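Local coordinates for HD domain protein (Enterococcus faecalis, PDB 4LRL) that probably hydrolyses deoxyribonucleoside triphosphates at a metal-bearing HD-domain site, under allosteric control by bound deoxynucleotides, at residues S202-D207 with E253-S258; Q261-V266 with P395-R400; H284-L289 with P306-D311. All coordinates share one frame; numbering follows the deposited sequence.

Contact 1 of 3, residues S202-D207 with E253-S258; sequences SQIDAD and EDYIVS. With NI (nickel (II) ion), chain N.
Behind the nickel site of the HD domain, Tyr255 of helix 249-267 packs against Gln203 and Ile204, in the loop that leads to the metal ligand Asp207. The phenol hydroxyl donates to the backbone carbonyl of Gln203, with Tyr255 OH 2.7 Å from Gln203 O. It arrives at a C=O...donor angle of 136°, tilted 27° from the carbonyl plane, and the accepting oxygen lies near the plane of the ring at its edge. Ile204 takes one face of the same ring. Its CG1 sits 4.0 Å from the Tyr255 ring centroid in a CH-pi contact displaced toward the CD2-CE2 rim, and its CD1 reaches to 3.6 Å from Tyr255 CD2. An extended side chain, with chi1 at -180°, carries this longer branch across the ring and leaves CG2 clear of it. Phe226 meets Tyr255 edge-to-face, while Arg208 and Leu212 of helix 206-219 also touch it.

The loop is braced from within. Ser202 OG accepts from Ile204 N at 3.1 Å, an ST turn, and Ser202 N donates to the anti lone pair of Asp205 OD1 at 2.8 Å. Asp205 is the N-cap of helix 206-219, its OD2 accepting from Arg208 N and, weakly, from Asp207 N. Two residues on from this cap, Asp207 binds nickel through OD2 at 2.1 Å, and its OD1 accepts from a water that is itself a nickel ligand. His90, His134 and Asp135 complete the protein ligands, giving the H...HD...D set of the HD family. The buried tyrosine hydroxyl is thus satisfied by a loop carbonyl, and its bond, together with the Asp205 cap, probably helps to fix the start of the helix that presents Asp207 to the metal.

Contact 2 of 3, residues Q261-V266 with P395-R400; sequences QMYVQV and PYDFYR. With TTP (thymidine-5'-triphosphate), chain S.
Tyr263, on helix 249-267 where a wider pi-type turn begins, carries the contact with the loop residues Tyr396, Asp397 and Phe398. Its hydroxyl donates to a backbone carbonyl, Tyr263 OH lying 2.7 Å from Asp397 O and 38° out of the carbonyl plane. Arg259 donates to both of these oxygens. Tyr396 CB lies over one face of the Tyr263 ring, 3.9 Å from its centroid, in a CH-pi contact. At its CD2 edge Tyr263 points into the face of Phe398, 3.8 Å from Phe398 CE1, with the two ring planes at 63°. The chi1 of -76° sets CG of Tyr263 beside its backbone N, directing the ring to the loop. One residue on, Val264 packs on His250 of the second subunit. Gln265 then brings CG into contact with the thymidine triphosphate, 3.1 Å from its O4, with CB close behind, while its NE2 bonds Asp254 of the second subunit. Arg233 of that subunit and Arg41 of the third also bind this nucleotide. The helix therefore joins an intrachain aromatic cluster to a nucleotide pocket between subunits, a placement consistent with an allosteric site.

Contact 3 of 3, residues H284-L289 with P306-D311; sequences HRAKEL and PFFKGD
The Phe308 ring has the backbone oxygen of Ala286 over one face, 4.2 Å above its plane and offset toward the rim. The Ala286 methyl meets the far end of the ring, CB to Phe308 CZ 3.9 Å, while the backbone of Lys287 approaches obliquely, its CA 3.7 Å from Phe308 CD2. Phe290, further along the same helix, adds a second ring inclined by about 30° to that of Phe308, and Phe149 of helix 142-149 also packs on it. Two other flat groups of helix 270-291 are covered from one turn further on: Glu288 CD stands 3.6 Å above the His284 ring, and Leu289 CD2 lies 3.9 Å above the Arg285 guanidinium. That guanidinium forms a salt bridge with Asp337 and donates to the Tyr384 hydroxyl.

Between 284-289 of helix 270-291 and 306-311, the touching side chain of the short helix 305-308 is Phe308, whose chi1 of -68° sets CG beside the backbone N and sends the ring against the longer helix. The backbones come close here, the CA atoms of Lys287 and Phe308 being 5.3 Å apart. The short helix ends in a Schellman motif. Gly310 has a positive phi of 68°, Asp311 N donates to Pro306 O at 2.9 Å, and Gly310 N makes a weak bond to Phe307 O.

Lys287 starts out extended and bends at its last torsion, which brings NZ to 3.5 Å from Phe308 O without forming a hydrogen bond. The ammonium group has its salt bridge with Glu291, one turn further along its own helix. Phe307 turns its ring away from helix 270-291, stacking with Phe312 and meeting Phe145 edge-to-face.

How the contacts relate
Contacts 1 and 2 use successive parts of helix 249-267, with centres 11 Å apart, and touch directly through Gln203 and Asp397. Both also reach the second subunit. Contact 3 lies on the following helix, 270-291, with its centre about 38 Å from that of contact 1 and about 32 Å from that of contact 2. It touches neither of them and no other protein chain. Contact 1 closes before either of the others opens, whereas contact 3 falls wholly between the two segments of contact 2. One helix thus packs against the loop that precedes the nickel ligand Asp207 and runs on to the thymidine triphosphate pocket, while contact 3 packs a separate part of the chain.

Contact 1 of 3, residues S202-D207 with E253-S258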
loop_
_atom_site.group_PDB
_atom_site.type_symbol
_atom_site.label_atom_id
_atom_site.label_comp_id
_atom_site.label_asym_id
_atom_site.label_seq_id
_atom_site.Cartn_x
_atom_site.Cartn_y
_atom_site.Cartn_z
ATOM N N SER C 202 22.210 17.692 -4.229
ATOM C CA SER C 202 21.541 18.961 -3.982
ATOM C C SER C 202 20.736 18.789 -2.698
ATOM O O SER C 202 21.057 17.921 -1.886
ATOM C CB SER C 202 20.643 19.357 -5.167
ATOM O OG SER C 202 19.552 18.462 -5.315
ATOM N N GLN C 203 19.702 19.602 -2.506
ATOM C CA GLN C 203 18.789 19.417 -1.383
ATOM C C GLN C 203 17.635 18.484 -1.752
ATOM O O GLN C 203 16.883 18.025 -0.885
ATOM C CB GLN C 203 18.298 20.756 -0.836
ATOM C CG GLN C 203 19.345 21.498 0.027
ATOM C CD GLN C 203 19.708 20.713 1.271
ATOM O OE1 GLN C 203 18.836 20.157 1.935
ATOM N NE2 GLN C 203 20.994 20.658 1.593
ATOM N N ILE C 204 17.527 18.172 -3.040
ATOM C CA ILE C 204 16.458 17.320 -3.556
ATOM C C ILE C 204 16.960 16.604 -4.808
ATOM O O ILE C 204 16.688 17.012 -5.933
ATOM C CB ILE C 204 15.160 18.159 -3.821
ATOM C CG1 ILE C 204 14.014 17.285 -4.362
ATOM C CG2 ILE C 204 15.464 19.371 -4.715
ATOM C CD1 ILE C 204 12.648 17.953 -4.275
ATOM N N ASP C 205 17.726 15.548 -4.604
ATOM C CA ASP C 205 18.434 14.888 -5.693
ATOM C C ASP C 205 18.086 13.392 -5.750
ATOM O O ASP C 205 17.382 12.875 -4.870
ATOM C CB ASP C 205 19.938 15.074 -5.494
ATOM C CG ASP C 205 20.411 14.566 -4.140
ATOM O OD1 ASP C 205 21.021 15.349 -3.392
ATOM O OD2 ASP C 205 20.140 13.388 -3.805
ATOM N N ALA C 206 18.610 12.706 -6.767
ATOM C CA ALA C 206 18.317 11.301 -7.007
ATOM C C ALA C 206 18.784 10.405 -5.855
ATOM O O ALA C 206 18.208 9.341 -5.609
ATOM C CB ALA C 206 18.941 10.859 -8.310
ATOM N N ASP C 207 19.813 10.871 -5.147
ATOM C CA ASP C 207 20.419 10.150 -4.028
ATOM C C ASP C 207 19.467 10.168 -2.827
ATOM O O ASP C 207 19.054 9.120 -2.326
ATOM C CB ASP C 207 21.785 10.800 -3.699
ATOM C CG ASP C 207 22.556 10.082 -2.592
ATOM O OD1 ASP C 207 23.583 10.626 -2.150
ATOM O OD2 ASP C 207 22.167 8.988 -2.156
ATOM N N GLU C 253 6.810 19.760 -1.053
ATOM C CA GLU C 253 6.505 19.761 0.377
ATOM C C GLU C 253 6.507 18.371 0.997
ATOM O O GLU C 253 7.120 18.170 2.048
ATOM C CB GLU C 253 5.140 20.373 0.639
ATOM C CG GLU C 253 5.095 21.875 0.615
ATOM C CD GLU C 253 3.730 22.400 1.028
ATOM O OE1 GLU C 253 2.757 21.611 1.049
ATOM O OE2 GLU C 253 3.640 23.602 1.336
ATOM N N ASP C 254 5.811 17.430 0.347
ATOM C CA ASP C 254 5.748 16.033 0.787
ATOM C C ASP C 254 7.120 15.387 0.816
ATOM O O ASP C 254 7.371 14.500 1.627
ATOM C CB ASP C 254 4.848 15.203 -0.127
ATOM C CG ASP C 254 3.429 15.720 -0.183
ATOM O OD1 ASP C 254 2.791 15.566 -1.246
ATOM O OD2 ASP C 254 2.951 16.283 0.826
ATOM N N TYR C 255 8.006 15.813 -0.078
ATOM C CA TYR C 255 9.364 15.316 -0.031
ATOM C C TYR C 255 10.045 15.794 1.267
ATOM O O TYR C 255 10.654 14.995 1.972
ATOM C CB TYR C 255 10.153 15.714 -1.280
ATOM C CG TYR C 255 11.638 15.707 -1.051
ATOM C CD1 TYR C 255 12.343 14.507 -0.999
ATOM C CD2 TYR C 255 12.340 16.905 -0.875
ATOM C CE1 TYR C 255 13.708 14.495 -0.779
ATOM C CE2 TYR C 255 13.716 16.909 -0.648
ATOM C CZ TYR C 255 14.393 15.701 -0.603
ATOM O OH TYR C 255 15.744 15.677 -0.379
ATOM N N ILE C 256 9.910 17.078 1.595
ATOM C CA ILE C 256 10.497 17.608 2.832
ATOM C C ILE C 256 9.886 16.954 4.082
ATOM O O ILE C 256 10.584 16.631 5.028
ATOM C CB ILE C 256 10.410 19.158 2.908
ATOM C CG1 ILE C 256 11.226 19.795 1.778
ATOM C CG2 ILE C 256 10.892 19.666 4.270
ATOM C CD1 ILE C 256 12.741 19.593 1.897
ATOM N N VAL C 257 8.583 16.741 4.061
ATOM C CA VAL C 257 7.897 16.062 5.146
ATOM C C VAL C 257 8.457 14.650 5.367
ATOM O O VAL C 257 8.778 14.290 6.495
ATOM C CB VAL C 257 6.367 16.067 4.916
ATOM C CG1 VAL C 257 5.641 15.202 5.949
ATOM C CG2 VAL C 257 5.847 17.483 4.986
ATOM N N SER C 258 8.601 13.873 4.291
ATOM C CA SER C 258 9.133 12.505 4.377
ATOM C C SER C 258 10.568 12.492 4.888
ATOM O O SER C 258 10.956 11.621 5.690
ATOM C CB SER C 258 9.084 11.809 3.019
ATOM O OG SER C 258 7.747 11.723 2.545
HETATM NI NI NI N . 23.599 7.458 -1.831
HETATM O O HOH W 1 24.663 8.775 -0.519
HETATM O O HOH W 2 23.234 6.808 0.468
#

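Contact 2 of 3, residues Q261-V266 with P395-R400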
loop_
_atom_site.group_PDB
_atom_site.type_symbol
_atom_site.label_atom_id
_atom_site.label_comp_id
_atom_site.label_asym_id
_atom_site.label_seq_id
_atom_site.Cartn_x
_atom_site.Cartn_y
_atom_site.Cartn_z
ATOM N N GLN C 261 10.479 13.206 8.707
ATOM C CA GLN C 261 9.991 12.049 9.479
ATOM C C GLN C 261 10.919 10.833 9.467
ATOM O O GLN C 261 11.047 10.163 10.501
ATOM C CB GLN C 261 8.510 11.701 9.225
ATOM C CG GLN C 261 8.125 11.390 7.800
ATOM C CD GLN C 261 6.627 11.559 7.535
ATOM O OE1 GLN C 261 5.828 11.785 8.452
ATOM N NE2 GLN C 261 6.244 11.453 6.260
ATOM N N MET C 262 11.602 10.580 8.339
ATOM C CA MET C 262 12.643 9.539 8.284
ATOM C C MET C 262 13.799 9.829 9.274
ATOM O O MET C 262 14.193 8.941 10.036
ATOM C CB MET C 262 13.185 9.338 6.863
ATOM C CG MET C 262 12.265 8.585 5.884
ATOM S SD MET C 262 11.763 6.903 6.376
ATOM C CE MET C 262 13.397 6.174 6.550
ATOM N N TYR C 263 14.326 11.060 9.256
ATOM C CA TYR C 263 15.357 11.506 10.213
ATOM C C TYR C 263 14.969 11.190 11.647
ATOM O O TYR C 263 15.667 10.424 12.316
ATOM C CB TYR C 263 15.609 13.014 10.113
ATOM C CG TYR C 263 16.423 13.484 8.921
ATOM C CD1 TYR C 263 16.404 12.791 7.708
ATOM C CD2 TYR C 263 17.175 14.659 8.994
ATOM C CE1 TYR C 263 17.134 13.228 6.614
ATOM C CE2 TYR C 263 17.909 15.113 7.896
ATOM C CZ TYR C 263 17.880 14.381 6.709
ATOM O OH TYR C 263 18.587 14.808 5.607
ATOM N N VAL C 264 13.845 11.768 12.098
ATOM C CA VAL C 264 13.406 11.680 13.496
ATOM C C VAL C 264 12.990 10.277 13.942
ATOM O O VAL C 264 13.225 9.908 15.092
ATOM C CB VAL C 264 12.291 12.718 13.871
ATOM C CG1 VAL C 264 12.809 14.138 13.749
ATOM C CG2 VAL C 264 11.026 12.533 13.039
ATOM N N GLN C 265 12.394 9.503 13.038
ATOM C CA GLN C 265 11.836 8.196 13.373
ATOM C C GLN C 265 12.822 7.064 13.144
ATOM O O GLN C 265 12.786 6.057 13.856
ATOM C CB GLN C 265 10.561 7.927 12.577
ATOM C CG GLN C 265 9.356 8.701 13.086
ATOM C CD GLN C 265 8.254 8.869 12.039
ATOM O OE1 GLN C 265 8.146 8.086 11.088
ATOM N NE2 GLN C 265 7.422 9.902 12.219
ATOM N N VAL C 266 13.691 7.223 12.151
ATOM C CA VAL C 266 14.584 6.135 11.768
ATOM C C VAL C 266 16.062 6.458 12.015
ATOM O O VAL C 266 16.672 5.883 12.917
ATOM C CB VAL C 266 14.337 5.683 10.304
ATOM C CG1 VAL C 266 15.353 4.608 9.865
ATOM C CG2 VAL C 266 12.909 5.188 10.156
ATOM N N PRO C 395 25.313 11.612 9.369
ATOM C CA PRO C 395 25.427 12.081 7.990
ATOM C C PRO C 395 24.081 12.435 7.339
ATOM O O PRO C 395 23.828 12.072 6.187
ATOM C CB PRO C 395 26.082 10.893 7.277
ATOM C CG PRO C 395 25.636 9.716 8.044
ATOM C CD PRO C 395 25.574 10.163 9.469
ATOM N N TYR C 396 23.237 13.149 8.077
ATOM C CA TYR C 396 21.947 13.601 7.563
ATOM C C TYR C 396 21.740 15.092 7.852
ATOM O O TYR C 396 21.494 15.489 8.988
ATOM C CB TYR C 396 20.815 12.742 8.134
ATOM C CG TYR C 396 20.973 11.275 7.800
ATOM C CD1 TYR C 396 20.601 10.787 6.548
ATOM C CD2 TYR C 396 21.518 10.383 8.719
ATOM C CE1 TYR C 396 20.755 9.449 6.224
ATOM C CE2 TYR C 396 21.675 9.038 8.405
ATOM C CZ TYR C 396 21.290 8.580 7.154
ATOM O OH TYR C 396 21.444 7.257 6.822
ATOM N N ASP C 397 21.868 15.908 6.808
ATOM C CA ASP C 397 21.739 17.359 6.917
ATOM C C ASP C 397 20.284 17.828 6.795
ATOM O O ASP C 397 19.513 17.301 5.990
ATOM C CB ASP C 397 22.609 18.042 5.859
ATOM C CG ASP C 397 22.139 17.767 4.440
ATOM O OD1 ASP C 397 21.955 16.585 4.071
ATOM O OD2 ASP C 397 21.952 18.740 3.686
ATOM N N PHE C 398 19.917 18.818 7.607
ATOM C CA PHE C 398 18.580 19.408 7.561
ATOM C C PHE C 398 18.475 20.430 6.440
ATOM O O PHE C 398 19.491 20.973 5.994
ATOM C CB PHE C 398 18.242 20.078 8.892
ATOM C CG PHE C 398 17.904 19.113 9.985
ATOM C CD1 PHE C 398 16.630 18.555 10.069
ATOM C CD2 PHE C 398 18.854 18.757 10.933
ATOM C CE1 PHE C 398 16.307 17.659 11.085
ATOM C CE2 PHE C 398 18.542 17.859 11.954
ATOM C CZ PHE C 398 17.266 17.310 12.027
ATOM N N TYR C 399 17.249 20.691 5.991
ATOM C CA TYR C 399 17.020 21.732 4.999
ATOM C C TYR C 399 17.124 23.128 5.630
ATOM O O TYR C 399 16.254 23.534 6.395
ATOM C CB TYR C 399 15.676 21.535 4.276
ATOM C CG TYR C 399 15.483 22.497 3.128
ATOM C CD1 TYR C 399 16.431 22.583 2.106
ATOM C CD2 TYR C 399 14.369 23.335 3.065
ATOM C CE1 TYR C 399 16.280 23.484 1.046
ATOM C CE2 TYR C 399 14.200 24.235 2.006
ATOM C CZ TYR C 399 15.166 24.306 1.000
ATOM O OH TYR C 399 15.030 25.190 -0.052
ATOM N N ARG C 400 18.208 23.836 5.323
ATOM C CA ARG C 400 18.408 25.212 5.791
ATOM C C ARG C 400 18.831 26.113 4.630
ATOM O O ARG C 400 20.024 26.352 4.430
ATOM C CB ARG C 400 19.442 25.279 6.918
ATOM C CG ARG C 400 19.426 26.618 7.648
ATOM C CD ARG C 400 20.744 26.951 8.333
ATOM N NE ARG C 400 21.101 25.951 9.334
ATOM C CZ ARG C 400 21.841 26.191 10.410
ATOM N NH1 ARG C 400 22.103 25.203 11.254
ATOM N NH2 ARG C 400 22.311 27.410 10.655
HETATM P PA TTP S . 10.346 1.510 19.995
HETATM O O1A TTP S . 10.632 0.321 20.875
HETATM O O2A TTP S . 11.442 2.500 19.714
HETATM O O3A TTP S . 9.073 2.353 20.539
HETATM P PB TTP S . 7.662 1.793 21.133
HETATM O O1B TTP S . 7.129 0.720 20.212
HETATM O O2B TTP S . 6.763 2.990 21.345
HETATM O O3B TTP S . 7.990 1.095 22.573
HETATM P PG TTP S . 9.274 1.317 23.561
HETATM O O1G TTP S . 8.716 0.938 24.922
HETATM O O2G TTP S . 9.649 2.784 23.424
HETATM O O3G TTP S . 10.347 0.355 23.107
HETATM O "O5'" TTP S . 9.835 0.950 18.581
HETATM C "C5'" TTP S . 9.546 -0.429 18.349
HETATM C "C4'" TTP S . 9.444 -0.675 16.850
HETATM O "O4'" TTP S . 8.660 0.366 16.255
HETATM C "C3'" TTP S . 10.814 -0.653 16.193
HETATM O "O3'" TTP S . 10.976 -1.735 15.281
HETATM C "C2'" TTP S . 10.844 0.623 15.385
HETATM C "C1'" TTP S . 9.381 0.988 15.191
HETATM N N1 TTP S . 9.227 2.445 15.200
HETATM C C2 TTP S . 8.550 3.110 14.127
HETATM O O2 TTP S . 8.067 2.459 13.165
HETATM N N3 TTP S . 8.422 4.454 14.149
HETATM C C4 TTP S . 8.933 5.172 15.170
HETATM O O4 TTP S . 8.796 6.417 15.156
HETATM C C5 TTP S . 9.603 4.539 16.233
HETATM C C5M TTP S . 10.187 5.318 17.394
HETATM C C6 TTP S . 9.742 3.156 16.223
#

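Contact 3 of 3, residues H284-L289 with P306-D311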
loop_
_atom_site.group_PDB
_atom_site.type_symbol
_atom_site.label_atom_id
_atom_site.label_comp_id
_atom_site.label_asym_id
_atom_site.label_seq_id
_atom_site.Cartn_x
_atom_site.Cartn_y
_atom_site.Cartn_z
ATOM N N HIS C 284 37.579 0.612 18.422
ATOM C CA HIS C 284 38.585 1.419 19.084
ATOM C C HIS C 284 39.470 0.559 19.991
ATOM O O HIS C 284 40.693 0.712 19.994
ATOM C CB HIS C 284 37.947 2.560 19.870
ATOM C CG HIS C 284 38.942 3.546 20.397
ATOM N ND1 HIS C 284 38.887 4.051 21.680
ATOM C CD2 HIS C 284 40.044 4.092 19.823
ATOM C CE1 HIS C 284 39.897 4.882 21.866
ATOM N NE2 HIS C 284 40.614 4.923 20.756
ATOM N N ARG C 285 38.837 -0.349 20.736
ATOM C CA ARG C 285 39.537 -1.252 21.644
ATOM C C ARG C 285 40.483 -2.164 20.892
ATOM O O ARG C 285 41.600 -2.392 21.333
ATOM C CB ARG C 285 38.542 -2.092 22.460
ATOM C CG ARG C 285 39.172 -2.932 23.579
ATOM C CD ARG C 285 39.945 -2.080 24.601
ATOM N NE ARG C 285 40.463 -2.897 25.698
ATOM C CZ ARG C 285 41.282 -2.453 26.654
ATOM N NH1 ARG C 285 41.690 -1.186 26.662
ATOM N NH2 ARG C 285 41.702 -3.277 27.606
ATOM N N ALA C 286 40.023 -2.688 19.762
ATOM C CA ALA C 286 40.857 -3.525 18.906
ATOM C C ALA C 286 42.120 -2.785 18.443
ATOM O O ALA C 286 43.212 -3.342 18.481
ATOM C CB ALA C 286 40.064 -4.022 17.725
ATOM N N LYS C 287 41.953 -1.532 18.023
ATOM C CA LYS C 287 43.067 -0.693 17.602
ATOM C C LYS C 287 44.054 -0.495 18.757
ATOM O O LYS C 287 45.273 -0.605 18.573
ATOM C CB LYS C 287 42.545 0.654 17.077
ATOM C CG LYS C 287 43.610 1.639 16.574
ATOM C CD LYS C 287 42.974 2.763 15.735
ATOM C CE LYS C 287 43.762 4.079 15.798
ATOM N NZ LYS C 287 45.038 4.057 15.051
ATOM N N GLU C 288 43.517 -0.224 19.946
ATOM C CA GLU C 288 44.353 0.035 21.123
ATOM C C GLU C 288 45.137 -1.188 21.535
ATOM O O GLU C 288 46.305 -1.081 21.904
ATOM C CB GLU C 288 43.507 0.495 22.303
ATOM C CG GLU C 288 43.071 1.937 22.202
ATOM C CD GLU C 288 42.036 2.290 23.247
ATOM O OE1 GLU C 288 41.171 1.430 23.542
ATOM O OE2 GLU C 288 42.092 3.427 23.768
ATOM N N LEU C 289 44.476 -2.344 21.479
ATOM C CA LEU C 289 45.093 -3.610 21.856
ATOM C C LEU C 289 46.220 -3.975 20.892
ATOM O O LEU C 289 47.268 -4.458 21.312
ATOM C CB LEU C 289 44.044 -4.722 21.948
ATOM C CG LEU C 289 43.132 -4.734 23.182
ATOM C CD1 LEU C 289 42.049 -5.797 23.013
ATOM C CD2 LEU C 289 43.905 -4.955 24.473
ATOM N N PRO C 306 46.145 -3.194 8.247
ATOM C CA PRO C 306 46.568 -1.949 7.582
ATOM C C PRO C 306 45.872 -0.710 8.136
ATOM O O PRO C 306 46.450 0.376 8.135
ATOM C CB PRO C 306 46.144 -2.165 6.130
ATOM C CG PRO C 306 46.105 -3.627 5.959
ATOM C CD PRO C 306 45.650 -4.182 7.266
ATOM N N PHE C 307 44.645 -0.892 8.618
ATOM C CA PHE C 307 43.855 0.193 9.188
ATOM C C PHE C 307 44.219 0.484 10.649
ATOM O O PHE C 307 44.230 1.647 11.064
ATOM C CB PHE C 307 42.356 -0.086 8.984
ATOM C CG PHE C 307 41.991 -0.269 7.537
ATOM C CD1 PHE C 307 41.632 0.826 6.757
ATOM C CD2 PHE C 307 42.081 -1.519 6.939
ATOM C CE1 PHE C 307 41.336 0.667 5.414
ATOM C CE2 PHE C 307 41.799 -1.689 5.599
ATOM C CZ PHE C 307 41.422 -0.596 4.834
ATOM N N PHE C 308 44.535 -0.561 11.416
ATOM C CA PHE C 308 45.129 -0.378 12.743
ATOM C C PHE C 308 46.402 0.465 12.646
ATOM O O PHE C 308 46.624 1.367 13.457
ATOM C CB PHE C 308 45.490 -1.718 13.380
ATOM C CG PHE C 308 44.315 -2.575 13.748
ATOM C CD1 PHE C 308 44.424 -3.961 13.704
ATOM C CD2 PHE C 308 43.110 -2.014 14.155
ATOM C CE1 PHE C 308 43.346 -4.781 14.052
ATOM C CE2 PHE C 308 42.026 -2.825 14.503
ATOM C CZ PHE C 308 42.148 -4.211 14.451
ATOM N N LYS C 309 47.229 0.165 11.647
ATOM C CA LYS C 309 48.537 0.808 11.481
ATOM C C LYS C 309 48.439 2.243 10.955
ATOM O O LYS C 309 49.426 2.985 10.991
ATOM C CB LYS C 309 49.416 -0.017 10.530
ATOM C CG LYS C 309 49.914 -1.346 11.090
ATOM C CD LYS C 309 50.569 -2.187 9.991
ATOM C CE LYS C 309 51.418 -3.318 10.567
ATOM N NZ LYS C 309 52.103 -4.125 9.506
ATOM N N GLY C 310 47.261 2.621 10.457
ATOM C CA GLY C 310 47.057 3.922 9.811
ATOM C C GLY C 310 47.793 4.041 8.486
ATOM O O GLY C 310 48.284 5.116 8.126
ATOM N N ASP C 311 47.869 2.928 7.759
ATOM C CA ASP C 311 48.615 2.862 6.509
ATOM C C ASP C 311 47.986 1.780 5.639
ATOM O O ASP C 311 48.346 0.604 5.732
ATOM C CB ASP C 311 50.093 2.552 6.793
ATOM C CG ASP C 311 50.991 2.728 5.571
ATOM O OD1 ASP C 311 50.482 2.904 4.440
ATOM O OD2 ASP C 311 52.228 2.686 5.743
#